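Local coordinates for protein CRS2 (Zea mays, PDB 1RYB) that facilitates the splicing of group IIB introns in chloroplasts, in complexes with CAF1 or CAF2, and lacks the activity of the peptidyl-tRNA hydrolases it resembles, at residues L99-N113 against L137-G151. Numbering follows the deposited sequence.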
# COMPACT_ATOMS: atom_id res chain seq x y z
N LEU A 99 3.78 5.85 -14.33
CA LEU A 99 4.00 6.40 -12.99
C LEU A 99 2.71 6.78 -12.25
O LEU A 99 2.49 6.45 -11.14
CB LEU A 99 4.89 7.63 -13.06
CG LEU A 99 5.36 8.09 -11.69
CD1 LEU A 99 6.28 7.08 -11.12
CD2 LEU A 99 6.14 9.40 -11.82
N ARG A 100 1.89 7.52 -12.92
CA ARG A 100 0.69 8.07 -12.35
C ARG A 100 -0.31 7.04 -11.94
O ARG A 100 -1.25 7.42 -11.23
CB ARG A 100 0.02 9.08 -13.29
CG ARG A 100 -0.50 8.43 -14.58
CD ARG A 100 -1.10 9.43 -15.60
NE ARG A 100 -1.58 8.83 -16.86
CZ ARG A 100 -0.75 8.37 -17.83
NH1 ARG A 100 -1.19 7.81 -18.99
NH2 ARG A 100 0.55 8.45 -17.60
N HIS A 101 -0.08 5.78 -12.38
CA HIS A 101 -1.01 4.68 -12.07
C HIS A 101 -0.38 3.63 -11.17
O HIS A 101 -0.88 2.51 -11.04
CB HIS A 101 -1.51 4.00 -13.35
CG HIS A 101 -2.50 4.81 -14.07
ND1 HIS A 101 -3.06 4.36 -15.24
CD2 HIS A 101 -3.03 6.07 -13.79
CE1 HIS A 101 -3.92 5.34 -15.66
NE2 HIS A 101 -3.90 6.38 -14.79
N ILE A 102 0.75 4.00 -10.57
CA ILE A 102 1.41 3.13 -9.63
C ILE A 102 0.98 3.60 -8.27
O ILE A 102 1.48 4.64 -7.79
CB ILE A 102 2.93 3.24 -9.72
CG1 ILE A 102 3.40 2.84 -11.16
CG2 ILE A 102 3.56 2.32 -8.67
CD1 ILE A 102 4.89 3.03 -11.35
N LEU A 103 0.02 2.85 -7.64
CA LEU A 103 -0.53 3.28 -6.36
C LEU A 103 0.16 2.54 -5.25
O LEU A 103 0.06 1.31 -5.17
CB LEU A 103 -2.05 3.03 -6.32
CG LEU A 103 -2.78 3.24 -5.00
CD1 LEU A 103 -2.69 4.72 -4.58
CD2 LEU A 103 -4.26 2.94 -5.29
N LEU A 104 0.78 3.34 -4.33
CA LEU A 104 1.40 2.72 -3.16
C LEU A 104 0.52 2.87 -1.95
O LEU A 104 0.05 3.96 -1.65
CB LEU A 104 2.81 3.30 -2.79
CG LEU A 104 3.95 2.57 -3.44
CD1 LEU A 104 4.22 1.24 -2.78
CD2 LEU A 104 3.74 2.44 -4.96
N ILE A 105 0.37 1.77 -1.20
CA ILE A 105 -0.44 1.74 0.03
C ILE A 105 0.46 1.32 1.20
O ILE A 105 1.06 0.24 1.14
CB ILE A 105 -1.67 0.80 -0.16
CG1 ILE A 105 -2.39 1.20 -1.44
CG2 ILE A 105 -2.61 0.91 1.08
CD1 ILE A 105 -3.77 0.50 -1.53
N TYR A 106 0.49 2.10 2.29
CA TYR A 106 1.47 1.76 3.36
C TYR A 106 1.13 2.43 4.68
O TYR A 106 0.23 3.25 4.73
CB TYR A 106 2.89 2.25 2.88
CG TYR A 106 2.91 3.80 2.77
CD1 TYR A 106 3.29 4.59 3.85
CD2 TYR A 106 2.38 4.48 1.68
CE1 TYR A 106 3.29 5.98 3.76
CE2 TYR A 106 2.21 5.88 1.63
CZ TYR A 106 2.74 6.64 2.67
OH TYR A 106 2.64 8.03 2.68
N ASP A 107 1.80 2.00 5.74
CA ASP A 107 1.57 2.55 7.13
C ASP A 107 2.21 3.90 7.27
O ASP A 107 3.35 4.11 6.85
CB ASP A 107 2.19 1.61 8.19
CG ASP A 107 3.57 1.21 7.78
OD1 ASP A 107 3.89 0.76 6.67
OD2 ASP A 107 4.43 1.42 8.71
N ASP A 108 1.54 4.83 7.89
CA ASP A 108 2.16 6.16 8.02
C ASP A 108 2.09 6.63 9.47
O ASP A 108 1.02 6.76 10.06
CB ASP A 108 1.50 7.13 7.07
CG ASP A 108 2.05 8.51 7.10
OD1 ASP A 108 2.70 8.94 8.03
OD2 ASP A 108 1.62 9.22 6.09
N THR A 109 3.25 6.67 10.12
CA THR A 109 3.26 6.99 11.60
C THR A 109 2.97 8.49 11.85
O THR A 109 2.88 8.95 12.96
CB THR A 109 4.61 6.65 12.30
OG1 THR A 109 5.60 7.34 11.66
CG2 THR A 109 4.94 5.20 12.17
N SER A 110 2.81 9.25 10.80
CA SER A 110 2.57 10.68 10.95
C SER A 110 1.10 11.05 10.98
O SER A 110 0.74 12.20 11.20
CB SER A 110 3.35 11.46 9.90
OG SER A 110 2.53 11.60 8.75
N LEU A 111 0.25 10.06 10.87
CA LEU A 111 -1.16 10.23 10.92
C LEU A 111 -1.69 9.40 12.02
O LEU A 111 -1.16 8.33 12.29
CB LEU A 111 -1.81 9.72 9.62
CG LEU A 111 -1.45 10.54 8.42
CD1 LEU A 111 -1.99 9.82 7.20
CD2 LEU A 111 -2.16 11.89 8.51
N PRO A 112 -2.75 9.79 12.61
CA PRO A 112 -3.32 8.98 13.69
C PRO A 112 -3.82 7.58 13.22
O PRO A 112 -4.27 7.35 12.10
CB PRO A 112 -4.51 9.81 14.28
CG PRO A 112 -4.24 11.27 13.86
CD PRO A 112 -3.31 11.17 12.62
N ASN A 113 -3.86 6.65 14.14
CA ASN A 113 -4.31 5.37 13.79
C ASN A 113 -5.62 5.32 13.06
O ASN A 113 -6.72 5.74 13.54
CB ASN A 113 -4.32 4.43 15.02
CG ASN A 113 -4.53 2.98 14.68
OD1 ASN A 113 -3.59 2.25 14.41
ND2 ASN A 113 -5.75 2.53 14.88
N LEU A 137 12.01 3.81 -8.96
CA LEU A 137 11.20 4.47 -9.95
C LEU A 137 11.98 5.67 -10.53
O LEU A 137 11.45 6.77 -10.80
CB LEU A 137 9.81 4.91 -9.45
CG LEU A 137 8.89 3.72 -9.06
CD1 LEU A 137 7.56 4.24 -8.48
CD2 LEU A 137 8.64 2.81 -10.22
N ASP A 138 13.29 5.49 -10.59
CA ASP A 138 14.16 6.50 -11.11
C ASP A 138 14.16 7.79 -10.30
O ASP A 138 14.27 8.87 -10.86
CB ASP A 138 13.76 6.82 -12.56
CG ASP A 138 14.82 6.46 -13.54
OD1 ASP A 138 16.01 6.80 -13.44
OD2 ASP A 138 14.36 5.67 -14.48
N GLY A 139 13.90 7.70 -9.01
CA GLY A 139 13.82 8.91 -8.16
C GLY A 139 12.47 9.64 -8.31
O GLY A 139 12.17 10.54 -7.59
N ARG A 140 11.64 9.23 -9.27
CA ARG A 140 10.37 9.88 -9.43
C ARG A 140 9.41 9.73 -8.23
O ARG A 140 9.23 8.68 -7.66
CB ARG A 140 9.70 9.40 -10.69
CG ARG A 140 10.62 9.58 -11.87
CD ARG A 140 10.00 9.22 -13.21
NE ARG A 140 9.88 7.78 -13.45
CZ ARG A 140 9.27 7.25 -14.52
NH1 ARG A 140 9.19 5.91 -14.68
NH2 ARG A 140 8.74 8.09 -15.45
N ARG A 141 8.72 10.78 -7.93
CA ARG A 141 7.83 10.82 -6.79
C ARG A 141 6.39 11.06 -7.14
O ARG A 141 5.55 11.01 -6.28
CB ARG A 141 8.24 11.92 -5.85
CG ARG A 141 9.59 11.58 -5.26
CD ARG A 141 10.04 12.53 -4.13
NE ARG A 141 10.15 13.94 -4.51
CZ ARG A 141 11.20 14.51 -5.13
NH1 ARG A 141 12.29 13.82 -5.46
NH2 ARG A 141 11.15 15.80 -5.42
N GLU A 142 6.11 11.33 -8.39
CA GLU A 142 4.78 11.67 -8.76
C GLU A 142 3.84 10.49 -8.98
O GLU A 142 3.15 10.40 -10.03
CB GLU A 142 4.71 12.68 -9.94
CG GLU A 142 5.60 13.96 -9.77
CD GLU A 142 7.11 13.72 -9.65
OE1 GLU A 142 7.82 14.39 -8.91
OE2 GLU A 142 7.59 12.77 -10.45
N PHE A 143 3.84 9.62 -8.02
CA PHE A 143 2.92 8.52 -8.06
C PHE A 143 1.94 8.66 -6.88
O PHE A 143 2.29 9.15 -5.84
CB PHE A 143 3.63 7.13 -8.11
CG PHE A 143 4.57 6.88 -6.97
CD1 PHE A 143 4.11 6.30 -5.78
CD2 PHE A 143 5.90 7.27 -7.06
CE1 PHE A 143 4.97 6.07 -4.71
CE2 PHE A 143 6.77 7.07 -5.99
CZ PHE A 143 6.30 6.48 -4.81
N PRO A 144 0.73 8.20 -7.04
CA PRO A 144 -0.21 8.29 -5.95
C PRO A 144 0.06 7.31 -4.77
O PRO A 144 0.54 6.21 -4.96
CB PRO A 144 -1.56 7.93 -6.55
CG PRO A 144 -1.21 7.15 -7.80
CD PRO A 144 0.14 7.61 -8.25
N ARG A 145 -0.33 7.76 -3.56
CA ARG A 145 -0.17 7.00 -2.34
C ARG A 145 -1.36 7.10 -1.52
O ARG A 145 -1.87 8.19 -1.27
CB ARG A 145 0.91 7.57 -1.42
CG ARG A 145 2.22 7.89 -2.06
CD ARG A 145 2.23 9.29 -2.60
NE ARG A 145 3.45 9.47 -3.38
CZ ARG A 145 4.61 9.75 -2.84
NH1 ARG A 145 4.73 9.92 -1.52
NH2 ARG A 145 5.67 9.90 -3.64
N LEU A 146 -1.69 5.98 -0.86
CA LEU A 146 -2.74 5.98 0.14
C LEU A 146 -2.05 5.64 1.45
O LEU A 146 -1.55 4.51 1.65
CB LEU A 146 -3.84 4.95 -0.13
CG LEU A 146 -4.92 4.89 0.94
CD1 LEU A 146 -5.81 6.14 0.91
CD2 LEU A 146 -5.76 3.64 0.71
N SER A 147 -1.96 6.66 2.36
CA SER A 147 -1.30 6.46 3.66
C SER A 147 -2.34 5.91 4.59
O SER A 147 -3.49 6.40 4.58
CB SER A 147 -0.83 7.81 4.28
OG SER A 147 0.17 8.40 3.48
N ILE A 148 -1.95 4.92 5.39
CA ILE A 148 -2.83 4.35 6.41
C ILE A 148 -2.21 4.70 7.77
O ILE A 148 -1.17 4.16 8.11
CB ILE A 148 -2.97 2.81 6.33
CG1 ILE A 148 -3.65 2.47 5.03
CG2 ILE A 148 -3.85 2.34 7.46
CD1 ILE A 148 -3.51 0.99 4.66
N GLY A 149 -2.84 5.67 8.51
CA GLY A 149 -2.24 6.12 9.76
C GLY A 149 -2.13 5.01 10.77
O GLY A 149 -3.01 4.18 10.97
N ILE A 150 -1.00 5.01 11.43
CA ILE A 150 -0.77 4.07 12.56
C ILE A 150 -0.33 4.82 13.89
O ILE A 150 -0.11 4.20 14.91
CB ILE A 150 0.20 2.92 12.21
CG1 ILE A 150 1.62 3.45 11.81
CG2 ILE A 150 -0.43 2.05 11.12
CD1 ILE A 150 2.74 2.40 11.97
N GLY A 151 -0.18 6.13 13.81
CA GLY A 151 0.25 6.98 14.92
C GLY A 151 1.70 6.76 15.25
O GLY A 151 2.36 6.06 14.55
O HOH W 1 3.20 9.93 0.73
O HOH W 2 -1.25 1.90 15.52
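Y106 and S147 sit side by side on one face of the sheet: the serine backbone lies over a face of the phenol ring, with CA 4.1 Å above its plane, and OG is 2.6 Å from Y106 OH. R145 CB meets the same ring at its edge, and a water joins Y106 OH to R145 NH1. CG of Y106 is wedged between its own N and carbonyl carbon (chi1 65°), which lays the ring over the neighbouring strand. One pair further along the same face, D108 brings OD2 to 3.1 Å from S147 OG, while OD1 accepts from S110 N, closing an Asx turn, and also from S110 OG. Replacing D108 with an alanine would probably leave S147 OG without one of the two oxygens beside it and the turn at S110 less firmly held. Strands 102-108 and 145-149 are parallel neighbours in the central sheet of the peptidyl-tRNA hydrolase fold; the chain between them forms the antiparallel edge strand 116-119 and then helix 128-136. On the opposite face, I105 CG2 packs obliquely on I148 CD1 at 3.7 Å. Beyond it, D107 rests against I150 CD1; its OD2 hydrogen-bonds to ND1 of H35 and its OD1 to NE2 of H127, probably the counterpart of the aspartate that, in active hydrolases, readies the histidine to accept a proton. Back on the face of Y106, nearer the strand starts, L104 CD2 touches F143 CE1, 3.8 Å away.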